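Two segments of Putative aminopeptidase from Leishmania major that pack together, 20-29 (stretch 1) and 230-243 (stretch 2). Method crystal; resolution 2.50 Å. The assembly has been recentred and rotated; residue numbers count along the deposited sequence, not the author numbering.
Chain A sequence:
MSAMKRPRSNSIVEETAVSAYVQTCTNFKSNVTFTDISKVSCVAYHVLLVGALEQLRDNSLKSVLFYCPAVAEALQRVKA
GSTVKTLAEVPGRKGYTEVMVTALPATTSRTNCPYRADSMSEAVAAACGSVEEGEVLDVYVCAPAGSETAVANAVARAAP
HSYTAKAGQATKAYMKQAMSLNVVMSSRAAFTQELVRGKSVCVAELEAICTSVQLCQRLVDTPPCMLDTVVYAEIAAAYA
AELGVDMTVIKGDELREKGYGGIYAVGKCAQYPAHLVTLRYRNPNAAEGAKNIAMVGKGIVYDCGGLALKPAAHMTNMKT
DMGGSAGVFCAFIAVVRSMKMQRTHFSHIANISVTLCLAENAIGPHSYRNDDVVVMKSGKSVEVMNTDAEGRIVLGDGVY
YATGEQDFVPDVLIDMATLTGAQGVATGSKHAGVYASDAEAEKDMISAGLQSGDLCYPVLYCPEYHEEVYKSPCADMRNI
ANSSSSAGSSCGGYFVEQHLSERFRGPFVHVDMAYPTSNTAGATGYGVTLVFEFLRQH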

# COMPACT_ATOMS: atom_id res chain seq x y z
N ALA A 20 -13.13 36.17 22.50
CA ALA A 20 -11.90 36.92 22.26
C ALA A 20 -11.31 36.66 20.89
O ALA A 20 -10.83 37.59 20.25
N TYR A 21 -11.30 35.40 20.46
CA TYR A 21 -10.85 35.07 19.10
C TYR A 21 -11.69 35.80 18.06
O TYR A 21 -11.17 36.29 17.05
N VAL A 22 -13.00 35.86 18.30
CA VAL A 22 -13.90 36.57 17.39
C VAL A 22 -13.45 38.01 17.28
O VAL A 22 -13.23 38.51 16.18
N GLN A 23 -13.24 38.66 18.43
CA GLN A 23 -12.80 40.07 18.44
C GLN A 23 -11.55 40.33 17.64
O GLN A 23 -11.46 41.37 16.96
N THR A 24 -10.60 39.42 17.71
CA THR A 24 -9.33 39.64 17.03
C THR A 24 -9.58 39.61 15.53
O THR A 24 -8.93 40.32 14.77
N CYS A 25 -10.55 38.78 15.14
CA CYS A 25 -11.00 38.67 13.76
C CYS A 25 -11.90 39.82 13.27
O CYS A 25 -11.74 40.27 12.14
N THR A 26 -12.84 40.26 14.09
CA THR A 26 -13.74 41.33 13.70
C THR A 26 -13.12 42.74 13.72
O THR A 26 -13.55 43.57 12.97
N ASN A 27 -12.13 43.01 14.57
CA ASN A 27 -11.42 44.29 14.52
C ASN A 27 -10.06 44.22 13.84
O ASN A 27 -9.24 45.13 13.97
N PHE A 28 -9.80 43.15 13.10
CA PHE A 28 -8.48 42.93 12.53
C PHE A 28 -7.98 44.12 11.71
O PHE A 28 -8.72 44.65 10.90
N LYS A 29 -6.73 44.50 11.91
CA LYS A 29 -6.03 45.37 10.99
C LYS A 29 -4.70 44.77 10.60
O LYS A 29 -4.02 44.16 11.41
N VAL A 230 -19.92 27.72 13.36
CA VAL A 230 -20.70 28.67 14.16
C VAL A 230 -19.89 29.94 14.41
O VAL A 230 -20.44 31.04 14.46
N VAL A 231 -18.59 29.77 14.56
CA VAL A 231 -17.74 30.89 14.87
C VAL A 231 -17.54 31.68 13.60
O VAL A 231 -17.78 32.89 13.59
N TYR A 232 -17.12 30.99 12.54
CA TYR A 232 -16.99 31.58 11.21
C TYR A 232 -18.26 32.36 10.85
O TYR A 232 -18.17 33.44 10.29
N ALA A 233 -19.43 31.84 11.20
CA ALA A 233 -20.69 32.57 10.96
C ALA A 233 -20.90 33.82 11.82
O ALA A 233 -21.42 34.84 11.36
N GLU A 234 -20.53 33.74 13.08
CA GLU A 234 -20.62 34.89 13.95
C GLU A 234 -19.72 36.06 13.43
O GLU A 234 -20.07 37.25 13.57
N ILE A 235 -18.59 35.69 12.84
CA ILE A 235 -17.63 36.63 12.33
C ILE A 235 -18.25 37.32 11.14
O ILE A 235 -18.27 38.55 11.08
N ALA A 236 -18.75 36.52 10.21
CA ALA A 236 -19.43 37.02 9.02
C ALA A 236 -20.56 37.98 9.38
O ALA A 236 -20.68 39.03 8.76
N ALA A 237 -21.35 37.64 10.40
CA ALA A 237 -22.36 38.58 10.92
C ALA A 237 -21.77 39.94 11.34
O ALA A 237 -22.20 40.98 10.84
N ALA A 238 -20.75 39.95 12.20
CA ALA A 238 -20.13 41.23 12.62
C ALA A 238 -19.66 42.06 11.42
O ALA A 238 -19.84 43.26 11.39
N TYR A 239 -19.04 41.42 10.43
CA TYR A 239 -18.59 42.14 9.26
C TYR A 239 -19.81 42.67 8.49
O TYR A 239 -19.76 43.74 7.90
N ALA A 240 -20.91 41.94 8.54
CA ALA A 240 -22.16 42.40 7.92
C ALA A 240 -22.69 43.67 8.56
O ALA A 240 -23.02 44.63 7.86
N ALA A 241 -22.78 43.67 9.88
CA ALA A 241 -23.25 44.85 10.59
C ALA A 241 -22.25 46.01 10.52
O ALA A 241 -22.65 47.15 10.59
N GLU A 242 -20.95 45.73 10.38
CA GLU A 242 -19.94 46.81 10.28
C GLU A 242 -20.13 47.55 8.97
O GLU A 242 -20.26 48.78 8.94
N LEU A 243 -20.14 46.77 7.89
CA LEU A 243 -20.26 47.28 6.52
C LEU A 243 -21.68 47.65 6.11
O LEU A 243 -21.86 48.23 5.06

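Two helices cross at 42° with their axes 9.8 Å apart; CA of Thr-26 and CA of Ile-235, the closest CA pair, lie 6.3 Å apart, and Thr-26, Ile-235, Val-22 and Tyr-239 have the most surface covered by the opposing stretch. Ile-235 is the central wedge. Its CA-to-CB bond points sideways, but chi1 m with chi2 t extends the chain toward the first helix, setting CD1 3.6 Å from CB of Cys-25 and 4.1 Å from CE2 of Tyr-21. Cys-25 points toward the partner helix with chi1 m. One turn before Ile-235, Val-231 also points toward its partner; with chi1 t its CG1 lies 4.1 Å from CG2 of Val-22 and 4.2 Å from CD2 of Tyr-21. Val-22 is also t, and its CG2 meets OE2 of the extended Glu-234 (t, t) at 3.5 Å, a contact with a carboxylate whose polar needs are met elsewhere in the structure. Thr-26 adopts p, which places CG2 3.5 Å from CB of Ala-238.

The polar anchor sits where the first helix ends. Tyr-239, at chi1 -87° (m), reaches across so that its OH donates to the backbone O of Cys-25 at 2.6 Å. Water 1 then donates to that same Tyr-239 OH at 2.8 Å and to Phe-28 O at 2.7 Å, linking the tyrosine to the loop beyond the helix.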

# COMPACT_ATOMS: atom_id res chain seq x y z
CB ALA A 20 -10.85 36.61 23.33
CB TYR A 21 -10.91 33.56 18.82
CG TYR A 21 -10.55 33.25 17.40
CD1 TYR A 21 -9.22 33.17 17.00
CD2 TYR A 21 -11.54 33.15 16.44
CE1 TYR A 21 -8.89 32.96 15.67
CE2 TYR A 21 -11.23 32.92 15.10
CZ TYR A 21 -9.91 32.81 14.72
OH TYR A 21 -9.64 32.59 13.40
CB VAL A 22 -15.35 36.46 17.86
CG1 VAL A 22 -16.25 37.41 17.10
CG2 VAL A 22 -15.84 35.03 17.66
CB GLN A 23 -12.58 40.57 19.88
CG GLN A 23 -13.86 40.78 20.66
CD GLN A 23 -14.93 41.35 19.78
OE1 GLN A 23 -15.92 40.67 19.44
NE2 GLN A 23 -14.72 42.59 19.33
CB THR A 24 -8.28 38.59 17.38
OG1 THR A 24 -8.71 37.32 16.90
CG2 THR A 24 -8.05 38.54 18.91
CB CYS A 25 -11.71 37.33 13.57
SG CYS A 25 -10.58 35.94 13.47
CB THR A 26 -15.07 41.34 14.49
OG1 THR A 26 -14.84 41.69 15.85
CG2 THR A 26 -15.76 39.98 14.43
CB ASN A 27 -11.20 44.84 15.93
CG ASN A 27 -12.48 44.90 16.72
OD1 ASN A 27 -12.63 44.22 17.74
ND2 ASN A 27 -13.44 45.72 16.25
CB PHE A 28 -8.50 41.68 11.65
CG PHE A 28 -7.15 41.24 11.24
CD1 PHE A 28 -6.43 40.43 12.06
CD2 PHE A 28 -6.59 41.70 10.08
CE1 PHE A 28 -5.16 40.04 11.70
CE2 PHE A 28 -5.33 41.32 9.70
CZ PHE A 28 -4.61 40.49 10.52
CB LYS A 29 -5.78 46.74 11.61
CG LYS A 29 -7.09 47.49 11.83
CD LYS A 29 -6.89 48.92 12.34
CE LYS A 29 -8.23 49.62 12.62
NZ LYS A 29 -9.07 48.94 13.67
CB VAL A 230 -21.20 28.05 15.47
CG1 VAL A 230 -21.81 29.09 16.39
CG2 VAL A 230 -22.26 27.01 15.15
CB VAL A 231 -16.38 30.44 15.45
CG1 VAL A 231 -15.39 31.61 15.51
CG2 VAL A 231 -16.58 29.88 16.85
CB TYR A 232 -16.78 30.48 10.18
CG TYR A 232 -16.10 30.89 8.90
CD1 TYR A 232 -16.01 32.22 8.49
CD2 TYR A 232 -15.56 29.91 8.07
CE1 TYR A 232 -15.38 32.56 7.31
CE2 TYR A 232 -14.93 30.23 6.89
CZ TYR A 232 -14.83 31.55 6.50
OH TYR A 232 -14.19 31.87 5.30
CB ALA A 233 -21.88 31.65 11.15
CB GLU A 234 -20.24 34.47 15.36
CG GLU A 234 -20.61 35.46 16.43
CD GLU A 234 -20.05 35.03 17.77
OE1 GLU A 234 -20.46 33.95 18.27
OE2 GLU A 234 -19.17 35.76 18.28
CB ILE A 235 -16.28 35.96 11.96
CG1 ILE A 235 -15.45 35.65 13.21
CG2 ILE A 235 -15.42 36.87 11.09
CD1 ILE A 235 -14.20 34.81 12.98
CB ALA A 236 -19.95 35.87 8.17
CB ALA A 237 -23.13 37.95 12.07
CB ALA A 238 -18.98 40.99 13.60
CB TYR A 239 -17.64 41.31 8.38
CG TYR A 239 -16.21 41.44 8.84
CD1 TYR A 239 -15.49 42.62 8.60
CD2 TYR A 239 -15.58 40.43 9.56
CE1 TYR A 239 -14.18 42.77 9.04
CE2 TYR A 239 -14.26 40.57 10.00
CZ TYR A 239 -13.57 41.75 9.75
OH TYR A 239 -12.28 41.90 10.19
CB ALA A 240 -23.24 41.32 7.98
CB ALA A 241 -23.60 44.52 12.03
CB GLU A 242 -18.49 46.28 10.36
CG GLU A 242 -17.43 47.36 10.57
CD GLU A 242 -16.05 47.05 9.96
OE1 GLU A 242 -15.43 46.06 10.42
OE2 GLU A 242 -15.57 47.79 9.05
CB LEU A 243 -19.69 46.25 5.53
CG LEU A 243 -18.25 45.78 5.77
CD1 LEU A 243 -17.88 44.65 4.82
CD2 LEU A 243 -17.27 46.91 5.62
O HOH W 1 -10.84 44.18 9.27